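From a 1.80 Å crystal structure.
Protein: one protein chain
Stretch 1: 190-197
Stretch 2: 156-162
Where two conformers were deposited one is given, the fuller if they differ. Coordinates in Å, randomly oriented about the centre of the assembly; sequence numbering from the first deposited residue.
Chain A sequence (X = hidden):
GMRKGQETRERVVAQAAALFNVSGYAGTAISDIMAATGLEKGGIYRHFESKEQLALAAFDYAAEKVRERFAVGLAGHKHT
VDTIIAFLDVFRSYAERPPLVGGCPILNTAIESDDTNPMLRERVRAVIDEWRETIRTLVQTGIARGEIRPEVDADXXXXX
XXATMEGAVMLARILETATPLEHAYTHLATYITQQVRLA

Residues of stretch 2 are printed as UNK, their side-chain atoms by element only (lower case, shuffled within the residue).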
# COMPACT_ATOMS: atom_id res chain seq x y z
N THR A 190 -19.31 8.15 -6.30
CA THR A 190 -20.34 9.07 -5.82
C THR A 190 -19.75 10.48 -5.79
O THR A 190 -20.37 11.43 -6.30
CB THR A 190 -20.89 8.62 -4.46
OG1 THR A 190 -21.47 7.32 -4.59
CG2 THR A 190 -21.95 9.59 -3.98
N TYR A 191 -18.54 10.62 -5.26
CA TYR A 191 -17.87 11.92 -5.19
C TYR A 191 -17.68 12.52 -6.60
O TYR A 191 -18.02 13.68 -6.85
CB TYR A 191 -16.53 11.79 -4.48
CG TYR A 191 -15.59 12.94 -4.72
CD1 TYR A 191 -15.85 14.21 -4.17
CD2 TYR A 191 -14.40 12.77 -5.46
CE1 TYR A 191 -14.96 15.27 -4.38
CE2 TYR A 191 -13.52 13.83 -5.66
CZ TYR A 191 -13.82 15.08 -5.12
OH TYR A 191 -12.94 16.14 -5.31
N ILE A 192 -17.19 11.70 -7.52
CA ILE A 192 -16.97 12.13 -8.91
C ILE A 192 -18.29 12.49 -9.59
O ILE A 192 -18.44 13.54 -10.24
CB ILE A 192 -16.15 11.07 -9.68
CG1 ILE A 192 -14.72 11.02 -9.16
CG2 ILE A 192 -16.14 11.37 -11.18
CD1 ILE A 192 -14.01 9.75 -9.60
N THR A 193 -19.31 11.66 -9.43
CA THR A 193 -20.60 11.95 -10.05
C THR A 193 -21.26 13.23 -9.49
O THR A 193 -21.87 14.02 -10.24
CB THR A 193 -21.54 10.77 -9.83
OG1 THR A 193 -20.97 9.62 -10.45
CG2 THR A 193 -22.93 11.05 -10.42
N GLN A 194 -21.08 13.46 -8.19
CA GLN A 194 -21.73 14.58 -7.52
C GLN A 194 -20.97 15.90 -7.64
O GLN A 194 -21.59 16.95 -7.77
CB GLN A 194 -21.96 14.27 -6.03
CG GLN A 194 -23.00 13.19 -5.79
CD GLN A 194 -23.27 12.92 -4.32
OE1 GLN A 194 -22.52 13.36 -3.44
NE2 GLN A 194 -24.33 12.17 -4.05
N GLN A 195 -19.64 15.84 -7.60
CA GLN A 195 -18.81 17.04 -7.55
C GLN A 195 -17.87 17.33 -8.71
O GLN A 195 -17.41 18.44 -8.83
CB GLN A 195 -17.98 17.04 -6.25
CG GLN A 195 -18.83 16.87 -4.98
CD GLN A 195 -18.07 17.17 -3.70
OE1 GLN A 195 -17.31 18.15 -3.63
NE2 GLN A 195 -18.32 16.39 -2.66
N VAL A 196 -17.56 16.34 -9.54
CA VAL A 196 -16.66 16.51 -10.67
C VAL A 196 -17.45 16.61 -11.98
O VAL A 196 -17.15 17.48 -12.83
CB VAL A 196 -15.64 15.39 -10.70
CG1 VAL A 196 -14.84 15.34 -12.03
CG2 VAL A 196 -14.67 15.53 -9.50
N ARG A 197 -18.48 15.77 -12.12
CA ARG A 197 -19.32 15.74 -13.30
C ARG A 197 -20.15 17.01 -13.37
O ARG A 197 -20.79 17.40 -12.39
CB ARG A 197 -20.26 14.54 -13.25
CG ARG A 197 -21.10 14.28 -14.49
CD ARG A 197 -21.75 12.91 -14.41
NE ARG A 197 -22.48 12.61 -15.64
CZ ARG A 197 -22.49 11.43 -16.27
NH1 ARG A 197 -21.84 10.38 -15.77
NH2 ARG A 197 -23.16 11.30 -17.41
N UNK A 156 -4.72 16.29 -8.85
CA UNK A 156 -5.23 16.08 -7.48
C UNK A 156 -6.19 14.91 -7.48
O UNK A 156 -6.12 14.00 -6.64
n UNK A 156 -4.87 20.39 -4.95
c UNK A 156 -5.06 18.40 -6.37
c UNK A 156 -5.96 17.31 -6.90
c UNK A 156 -5.16 21.34 -4.06
n UNK A 156 -6.38 21.46 -3.58
n UNK A 156 -4.20 22.16 -3.67
c UNK A 156 -5.81 19.41 -5.47
N UNK A 157 -7.11 14.91 -8.45
CA UNK A 157 -8.08 13.81 -8.56
C UNK A 157 -7.36 12.48 -8.80
O UNK A 157 -7.68 11.45 -8.17
c UNK A 157 -9.09 14.12 -9.67
c UNK A 157 -11.06 13.39 -11.17
c UNK A 157 -10.16 13.05 -9.95
c UNK A 157 -10.97 12.83 -8.65
N UNK A 158 -6.37 12.50 -9.68
CA UNK A 158 -5.64 11.28 -10.05
C UNK A 158 -4.95 10.67 -8.86
O UNK A 158 -5.04 9.47 -8.60
c UNK A 158 -4.63 11.56 -11.16
N UNK A 159 -4.24 11.51 -8.11
CA UNK A 159 -3.55 11.01 -6.95
C UNK A 159 -4.53 10.57 -5.86
O UNK A 159 -4.25 9.59 -5.18
c UNK A 159 -2.58 12.05 -6.41
c UNK A 159 -1.40 12.44 -7.27
c UNK A 159 -0.38 11.36 -7.39
c UNK A 159 -0.74 13.68 -6.66
N UNK A 160 -5.67 11.26 -5.69
CA UNK A 160 -6.67 10.78 -4.72
C UNK A 160 -7.20 9.38 -5.10
O UNK A 160 -7.26 8.47 -4.24
c UNK A 160 -8.61 11.25 -2.30
c UNK A 160 -9.03 11.31 -3.79
c UNK A 160 -7.84 11.75 -4.64
c UNK A 160 -10.18 12.32 -4.01
N UNK A 161 -7.59 9.24 -6.36
CA UNK A 161 -8.08 7.98 -6.90
C UNK A 161 -7.05 6.86 -6.70
O UNK A 161 -7.39 5.82 -6.19
c UNK A 161 -9.71 8.82 -8.61
c UNK A 161 -8.39 8.09 -8.40
c UNK A 161 -8.41 6.68 -9.03
c UNK A 161 -9.93 9.27 -10.11
N UNK A 162 -5.80 7.09 -7.10
CA UNK A 162 -4.77 6.06 -6.98
C UNK A 162 -4.50 5.64 -5.53
O UNK A 162 -4.42 4.44 -5.23
c UNK A 162 -3.45 6.48 -7.67
c UNK A 162 -2.56 7.47 -9.90
c UNK A 162 -3.71 6.65 -9.16
c UNK A 162 -2.32 5.45 -7.40

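Position 156 carries seven side-chain atoms, four carbons and three nitrogens: three carbons in a row, a nitrogen, then a carbon bearing two more nitrogens. That terminal planar group is a guanidinium, and none of its atoms comes within 7 Å of stretch 1. The residue is Arg-156, an exposed side chain extended beyond its first torsion (chi1 m, chi2 and chi3 t).

Position 157 has four carbons and no heteroatom. CB bears one carbon, which in turn splits into two methyls, so the fork lies at the second atom. One methyl lies 4.1 Å from CE2 of Tyr-191 and 4.2 Å from CG1 of Ile-192; the other lies 4.3 Å from CG1 of Val-196. A fork at the second carbon identifies Leu-157. Its two branches therefore have different neighbours: CD1 meets the tyrosine and the isoleucine, while CD2 reaches the valine. The rotamer is t, p.

Position 158 shows a single carbon, CB, attached to CA. It remains 9.7 Å from stretch 1, although it is buried, so its surroundings must be supplied elsewhere in the structure. One carbon makes it Ala-158.

Position 159 again has four carbons forked at the second, but the side chain stays 11.1 Å from stretch 1. The branching gives Leu-159, with chi1 m and chi2 t. It shares its connectivity with Leu-157, and the contrast in contact comes from its place on the helix.

Position 160 has the same four-carbon pattern, with the fork after CB. Its CA-to-CB bond points toward stretch 1, and one methyl approaches CE2 of Tyr-191 to 4.0 Å. This is Leu-160, in the t, p rotamer, and the approaching atom is CD2.

Position 161 also has four carbons, but here CB itself is the fork: one arm is a lone methyl and the other is two carbons long. The end of the long arm lies 4.1 Å from CD1 of Ile-192. Branching at CB with unequal arms defines Ile-161. Its CA-to-CB bond points sideways, and the long arm brings CD1 nearer to stretch 1.

Position 162 repeats that CB-branched, four-carbon pattern and is Ile-162. Its side chain comes no closer than 10.8 Å and takes no part in the contact.

The contact joins two nearly antiparallel helices, with N-to-C directions 161° apart and axes 12.9 Å apart at closest approach. That spacing leaves side chains to bridge the gap, and no hydrogen bond crosses it. Leu-157 is central: it loses 60 Å² to stretch 1, the largest share of any residue, and Leu-157 CA lies 9.1 Å from Ile-192 CA. Its CD1 sits at the edge of the Tyr-191 ring, near the ring plane. Residues 157, 160 and 161 are spaced to share one helical side, as the bond from Ile-161 N to Leu-157 O, 2.9 Å, reflects. The 194 Å² buried in total marks a small, wholly apolar contact.

Stretch 2, residues 156-162: RLALLII
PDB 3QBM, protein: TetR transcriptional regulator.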